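Local coordinates for protein MstE (Scytonema sp. PCC 10023, PDB 6SBF) that probably cyclises a linear isoprenoid precursor of merosterols by proton-initiated class II terpene cyclisation, within a single alpha6-alpha6 barrel domain, at residues I56-W60 and L88-R94; T96-G100 and T111-A115; R134-A138 and V183-F189. The protein carries 1 engineered substitution. One frame throughout, in Å; residues are numbered along the deposited sequence. Where two conformers were deposited one is given.

The three contacts follow one another along the chain; interactions 1 and 2, and 2 and 3, lie on the same side of its centre. Interactions 1 and 2 have centres about 8 Å apart and touch directly: Leu-88 O lies 2.8 Å from Trp-99 NE1 and Glu-59 OE1 3.0 Å from Gly-100 N, both probable hydrogen bonds. Interaction 3 is about 10 Å from interaction 2, centre to centre, and touches it by packing, with Thr-112 CG2 4.0 Å from Leu-137 CG. Interactions 1 and 3, their centres about 18 Å apart, do not meet. Between them lies helix 109-121, at whose start a DxDTT sequence (Asp-108 to Thr-112) resembles the class II acid motif.

Interaction 1 (I56-W60 and L88-R94); sequences IGDEW and LKIRDHR
A buried salt-bridge network joins the start of helix 59-69 to the turn that follows helix 75-90, two neighbouring helices of the alpha6-alpha6 barrel. Residues 56-57 are extended; Asp-58 (phi/psi -141/-58) then occupies the N-cap position without making a capping bond, and Glu-59 begins the helix. Across from them, Leu-88 and Lys-89 lie in helix 75-90. Arg-91 (-82/72) is the centre of an inverse gamma turn, with a weak bond of 3.0 Å from Asp-92 N to Ile-90 O, and this turn swings both arginines toward the acids. The nearest CA pair is Glu-59 CA to Leu-88 CA, 6.6 Å, where Glu-59 CB rests 4.0 Å from Leu-88 CD2. Asp-58 (chi1 p) receives Arg-91 end-on, NH1 to OD1 at 2.9 Å and NH2 to OD2 at 3.1 Å. Glu-59 (m, t) bridges the two guanidinium groups: its OE2 accepts from Arg-91 NH1 at 2.8 Å and from Arg-94 NH2 at 3.1 Å, while its OE1 accepts from Arg-94 NH1 at 2.8 Å. All these oxygens lie near the guanidinium planes, as directed bonds require. His-93 CE1 comes within 3.8 Å of Glu-59 OE2, but its NE2 bonds to Tyr-103 O and its ring stacks on Tyr-103; a bound beta-mercaptoethanol lies about 4 Å from this side chain. Arg-94 NE and NH1 also reach Leu-105 O and Glu-98 O. Two carboxylates thus face two guanidinium groups, so the charges balance in a largely buried place and the paired bonds fix the orientation of each group.

Interaction 2 (T96-G100 and T111-A115); sequences TGEWG and TTGWA
Trp-99 lays a face of its indole over the methyl of Ala-115: CB is 3.7 Å from the centroid of the six-membered ring and 28° off the ring normal, a CH-pi contact whose closest pair is Trp-99 CE3 to Ala-115 CB at 3.3 Å. The sequence Gly-97, Glu-98, Trp-99 resembles the Gly-x-Trp end of the QW repeat of squalene-hopene cyclase relatives, with His-93 where the repeat has glutamine, and here, consistent with such a motif, it ties a loop of the alpha6-alpha6 barrel to a helix, 109-121. Segment 96-100 opens with an ST turn, Glu-98 N bonding to Thr-96 OG1 at 3.2 Å. Gly-97 follows at phi/psi 83/7, where a beta carbon would jam against the preceding carbonyl. Residues 98-100 are extended and pass close to the helix, with Trp-99 CA 5.1 Å from Thr-112 CA and Gly-100 CA 5.4 Å from Thr-111 CA. The indole, at chi1 -67° and chi2 -84°, also forms a cation-pi pair with Arg-129, and its NE1 bonds to Leu-88 O. Thr-111 (chi1 m) packs CG2 3.6 Å from Trp-99 CB and 3.3 Å from Gly-100 O, while its hydroxyl bonds to Asp-108. Asp-108 opens a DxDTT sequence like that of class II cyclases, whose middle aspartate, here Asp-110, is probably the general acid; the contact therefore adjoins the probable acid site. On the helix, Ala-115 N to Thr-111 O measures 3.0 Å. Thr-112 (chi1 m) has its hydroxyl bonded to Asp-108 O as well, and Trp-99 N donates to that same Thr-112 OG1 over 3.1 Å at an N-H...O angle of 151°.

Interaction 3 (R134-A138 and V183-F189); sequences RAALA and VAALPEF
Leu-137 sits at the apolar centre, its side chain facing Val-183, Leu-186 and Phe-189 where helix 128-138 packs on the connection between helices 177-183 and 187-200 of the alpha6-alpha6 barrel. Leu-137 CD1 is 4.1 Å from Val-183 CG1 and 3.9 Å from Leu-186 CD1, and Leu-137 CB is 3.6 Å from Phe-189 CZ. Leu-137 and Leu-186 both take m, t rotamers; Val-183 is t. The backbones stay well apart: CA-CA distances are 8.7 Å for Leu-137 with Val-183, 8.6 Å for Ala-138 with Phe-189 and 8.5 Å for Arg-134 with Glu-188, a spacing bridged by side chains, with no direct hydrogen bond between the segments. Segment 183-189 folds back through a type I beta turn from Val-183 to Leu-186, closed by Leu-186 N to Val-183 O at 2.9 Å; Phe-189 N to Leu-186 O at 3.0 Å leads into the next helix. This turn and the start of the helix present Val-183, Leu-186 and Phe-189 to the same neighbour, whose Leu-137 also touches Leu-116 of helix 109-121. Phe-189 (chi1 -75°, chi2 90°) points its edge at the helix backbone, CZ lying 3.5 Å from Arg-134 O. Farther out, Arg-134 CG is 4.0 Å from Phe-189 CE1 and Arg-134 CD 3.7 Å from Glu-188 CD. The guanidinium, whose NH2 also bonds to Ser-125 O, meets Glu-188 through charge alone: NH2 to OE2 is a long 3.9 Å, with the oxygen over the guanidinium face. One water completes the link, accepting from Arg-134 NH2 at 3.0 Å and donating to Glu-188 OE1 at 2.8 Å.

Interaction 1 (I56-W60 and L88-R94)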
loop_
_atom_site.group_PDB
_atom_site.type_symbol
_atom_site.label_atom_id
_atom_site.label_comp_id
_atom_site.label_asym_id
_atom_site.label_seq_id
_atom_site.Cartn_x
_atom_site.Cartn_y
_atom_site.Cartn_z
ATOM N N ILE A 56 11.870 8.911 10.336
ATOM C CA ILE A 56 11.821 8.111 9.074
ATOM C C ILE A 56 11.105 6.778 9.310
ATOM O O ILE A 56 11.354 6.123 10.381
ATOM C CB ILE A 56 13.228 7.941 8.534
ATOM C CG1 ILE A 56 13.733 9.319 8.099
ATOM C CG2 ILE A 56 13.239 6.957 7.394
ATOM C CD1 ILE A 56 15.169 9.359 7.858
ATOM N N GLY A 57 10.263 6.357 8.412
ATOM C CA GLY A 57 9.581 5.055 8.593
ATOM C C GLY A 57 10.548 3.870 8.422
ATOM O O GLY A 57 11.412 3.911 7.563
ATOM N N ASP A 58 10.296 2.822 9.220
ATOM C CA ASP A 58 11.088 1.582 9.013
ATOM C C ASP A 58 10.222 0.325 9.184
ATOM O O ASP A 58 10.096 -0.398 8.191
ATOM C CB ASP A 58 12.378 1.576 9.852
ATOM C CG ASP A 58 12.323 1.782 11.342
ATOM O OD1 ASP A 58 11.292 1.578 11.986
ATOM O OD2 ASP A 58 13.401 2.133 11.925
ATOM N N GLU A 59 9.589 0.111 10.333
ATOM C CA GLU A 59 8.788 -1.128 10.516
ATOM C C GLU A 59 7.745 -1.203 9.415
ATOM O O GLU A 59 7.570 -2.229 8.780
ATOM C CB GLU A 59 8.105 -1.155 11.876
ATOM C CG GLU A 59 9.055 -1.192 13.048
ATOM C CD GLU A 59 8.432 -1.035 14.411
ATOM O OE1 GLU A 59 7.272 -1.446 14.620
ATOM O OE2 GLU A 59 9.144 -0.483 15.327
ATOM N N TRP A 60 6.965 -0.112 9.222
ATOM C CA TRP A 60 5.895 -0.105 8.221
ATOM C C TRP A 60 6.469 -0.305 6.816
ATOM O O TRP A 60 5.976 -1.126 6.022
ATOM C CB TRP A 60 5.135 1.205 8.355
ATOM C CG TRP A 60 4.256 1.494 7.181
ATOM C CD1 TRP A 60 3.342 0.689 6.591
ATOM C CD2 TRP A 60 4.189 2.722 6.464
ATOM N NE1 TRP A 60 2.694 1.342 5.583
ATOM C CE2 TRP A 60 3.218 2.590 5.470
ATOM C CE3 TRP A 60 4.881 3.920 6.609
ATOM C CZ2 TRP A 60 2.857 3.647 4.634
ATOM C CZ3 TRP A 60 4.510 4.953 5.781
ATOM C CH2 TRP A 60 3.548 4.818 4.788
ATOM N N LEU A 88 11.601 -7.374 12.381
ATOM C CA LEU A 88 10.304 -7.075 12.969
ATOM C C LEU A 88 10.128 -7.751 14.326
ATOM O O LEU A 88 9.584 -7.164 15.278
ATOM C CB LEU A 88 9.195 -7.405 11.981
ATOM C CG LEU A 88 9.065 -6.420 10.827
ATOM C CD1 LEU A 88 8.258 -7.008 9.721
ATOM C CD2 LEU A 88 8.530 -5.084 11.236
ATOM N N LYS A 89 10.562 -9.009 14.450
ATOM C CA LYS A 89 10.424 -9.707 15.754
ATOM C C LYS A 89 11.226 -9.036 16.864
ATOM O O LYS A 89 10.782 -9.106 18.018
ATOM C CB LYS A 89 10.821 -11.172 15.609
ATOM C CG LYS A 89 9.752 -12.004 14.913
ATOM C CD LYS A 89 10.023 -13.479 14.970
ATOM C CE LYS A 89 11.294 -13.861 14.257
ATOM N NZ LYS A 89 11.491 -15.304 14.358
ATOM N N ILE A 90 12.355 -8.409 16.506
ATOM C CA ILE A 90 13.166 -7.716 17.526
ATOM C C ILE A 90 12.481 -6.429 17.983
ATOM O O ILE A 90 12.769 -5.967 19.078
ATOM C CB ILE A 90 14.599 -7.509 16.997
ATOM C CG1 ILE A 90 15.287 -8.869 16.927
ATOM C CG2 ILE A 90 15.379 -6.529 17.788
ATOM C CD1 ILE A 90 16.504 -8.891 16.006
ATOM N N ARG A 91 11.546 -5.863 17.195
ATOM C CA ARG A 91 10.716 -4.685 17.580
ATOM C C ARG A 91 9.548 -5.188 18.428
ATOM O O ARG A 91 8.375 -5.197 17.963
ATOM C CB ARG A 91 10.296 -3.894 16.348
ATOM C CG ARG A 91 11.417 -3.207 15.599
ATOM C CD ARG A 91 11.990 -2.016 16.368
ATOM N NE ARG A 91 13.077 -1.391 15.660
ATOM C CZ ARG A 91 12.926 -0.446 14.731
ATOM N NH1 ARG A 91 11.751 0.118 14.464
ATOM N NH2 ARG A 91 13.989 -0.014 14.086
ATOM N N ASP A 92 9.846 -5.589 19.644
ATOM C CA ASP A 92 8.918 -6.223 20.591
ATOM C C ASP A 92 8.694 -5.347 21.813
ATOM O O ASP A 92 8.298 -5.863 22.872
ATOM C CB ASP A 92 9.454 -7.612 20.984
ATOM C CG ASP A 92 10.719 -7.596 21.833
ATOM O OD1 ASP A 92 11.301 -6.503 21.980
ATOM O OD2 ASP A 92 11.052 -8.615 22.390
ATOM N N HIS A 93 8.890 -4.056 21.669
ATOM C CA HIS A 93 8.843 -3.100 22.795
ATOM C C HIS A 93 7.434 -2.648 23.148
ATOM O O HIS A 93 7.279 -2.037 24.195
ATOM C CB HIS A 93 9.781 -1.941 22.500
ATOM C CG HIS A 93 9.456 -1.200 21.247
ATOM N ND1 HIS A 93 9.503 -1.802 20.003
ATOM C CD2 HIS A 93 9.114 0.102 21.032
ATOM C CE1 HIS A 93 9.210 -0.893 19.091
ATOM N NE2 HIS A 93 8.987 0.279 19.685
ATOM N N ARG A 94 6.436 -2.885 22.310
ATOM C CA ARG A 94 5.083 -2.368 22.600
ATOM C C ARG A 94 4.272 -3.449 23.290
ATOM O O ARG A 94 4.256 -4.574 22.827
ATOM C CB ARG A 94 4.414 -1.920 21.296
ATOM C CG ARG A 94 5.218 -0.895 20.523
ATOM C CD ARG A 94 4.458 -0.403 19.307
ATOM N NE ARG A 94 5.249 0.472 18.466
ATOM C CZ ARG A 94 6.130 0.090 17.535
ATOM N NH1 ARG A 94 6.320 -1.193 17.288
ATOM N NH2 ARG A 94 6.836 0.971 16.847
#

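Interaction 2 (T96-G100 and T111-A115)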
loop_
_atom_site.group_PDB
_atom_site.type_symbol
_atom_site.label_atom_id
_atom_site.label_comp_id
_atom_site.label_asym_id
_atom_site.label_seq_id
_atom_site.Cartn_x
_atom_site.Cartn_y
_atom_site.Cartn_z
ATOM N N THR A 96 1.189 -4.194 23.277
ATOM C CA THR A 96 0.118 -4.808 22.447
ATOM C C THR A 96 0.687 -5.834 21.463
ATOM O O THR A 96 -0.098 -6.595 20.920
ATOM C CB THR A 96 -0.651 -3.724 21.677
ATOM O OG1 THR A 96 0.318 -3.127 20.824
ATOM C CG2 THR A 96 -1.375 -2.717 22.547
ATOM N N GLY A 97 1.968 -5.816 21.178
ATOM C CA GLY A 97 2.542 -6.644 20.128
ATOM C C GLY A 97 2.419 -6.063 18.754
ATOM O O GLY A 97 2.808 -6.741 17.781
ATOM N N GLU A 98 1.953 -4.816 18.666
ATOM C CA GLU A 98 1.754 -4.131 17.377
ATOM C C GLU A 98 3.099 -3.642 16.835
ATOM O O GLU A 98 4.056 -3.437 17.604
ATOM C CB GLU A 98 0.805 -2.957 17.580
ATOM C CG GLU A 98 -0.581 -3.431 17.945
ATOM C CD GLU A 98 -1.516 -2.289 18.264
ATOM O OE1 GLU A 98 -2.680 -2.381 17.874
ATOM O OE2 GLU A 98 -1.037 -1.287 18.873
ATOM N N TRP A 99 3.131 -3.395 15.536
ATOM C CA TRP A 99 4.174 -2.617 14.908
ATOM C C TRP A 99 3.628 -1.211 14.574
ATOM O O TRP A 99 2.408 -1.052 14.530
ATOM C CB TRP A 99 4.703 -3.359 13.710
ATOM C CG TRP A 99 5.440 -4.624 14.033
ATOM C CD1 TRP A 99 6.737 -4.730 14.383
ATOM C CD2 TRP A 99 4.902 -5.960 13.998
ATOM N NE1 TRP A 99 7.079 -6.056 14.588
ATOM C CE2 TRP A 99 5.966 -6.817 14.314
ATOM C CE3 TRP A 99 3.672 -6.514 13.712
ATOM C CZ2 TRP A 99 5.819 -8.192 14.324
ATOM C CZ3 TRP A 99 3.535 -7.884 13.701
ATOM C CH2 TRP A 99 4.592 -8.706 14.019
ATOM N N GLY A 100 4.533 -0.261 14.316
ATOM C CA GLY A 100 4.147 1.097 13.963
ATOM C C GLY A 100 5.039 1.674 12.905
ATOM O O GLY A 100 5.885 0.983 12.290
ATOM N N THR A 111 0.300 -0.842 9.780
ATOM C CA THR A 111 1.628 -1.419 9.859
ATOM C C THR A 111 1.493 -2.876 10.308
ATOM O O THR A 111 2.181 -3.756 9.734
ATOM C CB THR A 111 2.522 -0.677 10.863
ATOM O OG1 THR A 111 2.598 0.699 10.453
ATOM C CG2 THR A 111 3.882 -1.309 10.910
ATOM N N THR A 112 0.698 -3.094 11.307
ATOM C CA THR A 112 0.548 -4.492 11.861
ATOM C C THR A 112 0.007 -5.429 10.801
ATOM O O THR A 112 0.493 -6.561 10.669
ATOM C CB THR A 112 -0.265 -4.451 13.168
ATOM O OG1 THR A 112 0.413 -3.634 14.129
ATOM C CG2 THR A 112 -0.467 -5.801 13.742
ATOM N N GLY A 113 -0.976 -5.002 10.024
ATOM C CA GLY A 113 -1.484 -5.838 8.939
ATOM C C GLY A 113 -0.451 -6.172 7.910
ATOM O O GLY A 113 -0.319 -7.356 7.532
ATOM N N TRP A 114 0.339 -5.211 7.463
ATOM C CA TRP A 114 1.400 -5.504 6.487
ATOM C C TRP A 114 2.431 -6.460 7.086
ATOM O O TRP A 114 2.942 -7.327 6.350
ATOM C CB TRP A 114 2.077 -4.232 5.974
ATOM C CG TRP A 114 1.185 -3.454 5.058
ATOM C CD1 TRP A 114 0.493 -2.306 5.336
ATOM C CD2 TRP A 114 0.857 -3.780 3.684
ATOM N NE1 TRP A 114 -0.277 -1.922 4.264
ATOM C CE2 TRP A 114 -0.042 -2.790 3.216
ATOM C CE3 TRP A 114 1.294 -4.782 2.797
ATOM C CZ2 TRP A 114 -0.576 -2.839 1.945
ATOM C CZ3 TRP A 114 0.770 -4.806 1.524
ATOM C CH2 TRP A 114 -0.165 -3.837 1.097
ATOM N N ALA A 115 2.789 -6.285 8.323
ATOM C CA ALA A 115 3.765 -7.178 8.989
ATOM C C ALA A 115 3.207 -8.595 9.009
ATOM O O ALA A 115 3.989 -9.547 8.838
ATOM C CB ALA A 115 4.077 -6.697 10.394
#

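Interaction 3 (R134-A138 and V183-F189)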
loop_
_atom_site.group_PDB
_atom_site.type_symbol
_atom_site.label_atom_id
_atom_site.label_comp_id
_atom_site.label_asym_id
_atom_site.label_seq_id
_atom_site.Cartn_x
_atom_site.Cartn_y
_atom_site.Cartn_z
ATOM N N ARG A 134 -2.113 -10.247 15.710
ATOM C CA ARG A 134 -3.475 -10.404 15.145
ATOM C C ARG A 134 -4.509 -10.082 16.205
ATOM O O ARG A 134 -5.569 -9.475 15.869
ATOM C CB ARG A 134 -3.738 -11.821 14.644
ATOM C CG ARG A 134 -3.677 -12.013 13.165
ATOM C CD ARG A 134 -4.206 -13.334 12.672
ATOM N NE ARG A 134 -3.744 -14.481 13.334
ATOM C CZ ARG A 134 -2.550 -15.011 13.136
ATOM N NH1 ARG A 134 -2.292 -16.020 13.902
ATOM N NH2 ARG A 134 -1.740 -14.649 12.127
ATOM N N ALA A 135 -4.282 -10.530 17.423
ATOM C CA ALA A 135 -5.192 -10.210 18.545
ATOM C C ALA A 135 -5.294 -8.687 18.733
ATOM O O ALA A 135 -6.400 -8.170 18.863
ATOM C CB ALA A 135 -4.720 -10.934 19.779
ATOM N N ALA A 136 -4.164 -8.005 18.665
ATOM C CA ALA A 136 -4.123 -6.564 18.822
ATOM C C ALA A 136 -4.924 -5.920 17.693
ATOM O O ALA A 136 -5.600 -4.903 17.949
ATOM C CB ALA A 136 -2.716 -6.048 18.838
ATOM N N LEU A 137 -4.853 -6.430 16.483
ATOM C CA LEU A 137 -5.661 -5.858 15.376
ATOM C C LEU A 137 -7.127 -5.885 15.720
ATOM O O LEU A 137 -7.835 -4.914 15.345
ATOM C CB LEU A 137 -5.541 -6.647 14.101
ATOM C CG LEU A 137 -4.395 -6.303 13.244
ATOM C CD1 LEU A 137 -4.378 -7.185 11.995
ATOM C CD2 LEU A 137 -4.404 -4.846 12.825
ATOM N N ALA A 138 -7.587 -6.896 16.416
ATOM C CA ALA A 138 -9.015 -7.020 16.719
ATOM C C ALA A 138 -9.460 -5.824 17.555
ATOM O O ALA A 138 -10.629 -5.402 17.425
ATOM C CB ALA A 138 -9.287 -8.336 17.376
ATOM N N VAL A 183 -6.009 -4.835 5.646
ATOM C CA VAL A 183 -6.186 -5.844 6.709
ATOM C C VAL A 183 -7.029 -6.983 6.151
ATOM O O VAL A 183 -6.802 -8.146 6.536
ATOM C CB VAL A 183 -6.723 -5.222 8.005
ATOM C CG1 VAL A 183 -7.114 -6.257 9.033
ATOM C CG2 VAL A 183 -5.683 -4.296 8.621
ATOM N N ALA A 184 -7.949 -6.704 5.270
ATOM C CA ALA A 184 -8.787 -7.768 4.651
ATOM C C ALA A 184 -7.957 -8.675 3.735
ATOM O O ALA A 184 -8.520 -9.696 3.311
ATOM C CB ALA A 184 -9.925 -7.140 3.896
ATOM N N ALA A 185 -6.714 -8.354 3.426
ATOM C CA ALA A 185 -5.778 -9.303 2.751
ATOM C C ALA A 185 -5.487 -10.507 3.672
ATOM O O ALA A 185 -5.070 -11.536 3.162
ATOM C CB ALA A 185 -4.482 -8.638 2.324
ATOM N N LEU A 186 -5.705 -10.375 4.974
ATOM C CA LEU A 186 -5.481 -11.443 5.952
ATOM C C LEU A 186 -6.733 -12.292 5.980
ATOM O O LEU A 186 -7.822 -11.807 6.270
ATOM C CB LEU A 186 -5.220 -10.848 7.336
ATOM C CG LEU A 186 -4.005 -9.934 7.414
ATOM C CD1 LEU A 186 -3.909 -9.352 8.820
ATOM C CD2 LEU A 186 -2.687 -10.632 7.050
ATOM N N PRO A 187 -6.637 -13.615 5.736
ATOM C CA PRO A 187 -7.850 -14.433 5.665
ATOM C C PRO A 187 -8.614 -14.439 6.988
ATOM O O PRO A 187 -9.793 -14.619 7.006
ATOM C CB PRO A 187 -7.319 -15.859 5.432
ATOM C CG PRO A 187 -5.926 -15.697 4.946
ATOM C CD PRO A 187 -5.429 -14.338 5.306
ATOM N N GLU A 188 -7.925 -14.188 8.101
ATOM C CA GLU A 188 -8.557 -14.196 9.441
ATOM C C GLU A 188 -9.538 -13.013 9.592
ATOM O O GLU A 188 -10.464 -13.125 10.418
ATOM C CB GLU A 188 -7.475 -14.165 10.540
ATOM C CG GLU A 188 -6.512 -15.325 10.538
ATOM C CD GLU A 188 -5.269 -15.215 9.657
ATOM O OE1 GLU A 188 -5.157 -14.196 8.852
ATOM O OE2 GLU A 188 -4.471 -16.203 9.741
ATOM N N PHE A 189 -9.330 -11.930 8.841
ATOM C CA PHE A 189 -10.130 -10.679 8.977
ATOM C C PHE A 189 -11.049 -10.463 7.765
ATOM O O PHE A 189 -11.911 -9.621 7.855
ATOM C CB PHE A 189 -9.209 -9.466 9.174
ATOM C CG PHE A 189 -8.645 -9.420 10.553
ATOM C CD1 PHE A 189 -7.456 -10.047 10.862
ATOM C CD2 PHE A 189 -9.308 -8.743 11.538
ATOM C CE1 PHE A 189 -6.993 -9.993 12.160
ATOM C CE2 PHE A 189 -8.825 -8.710 12.828
ATOM C CZ PHE A 189 -7.690 -9.373 13.143
HETATM O O HOH W 1 -2.727 -13.113 9.775
#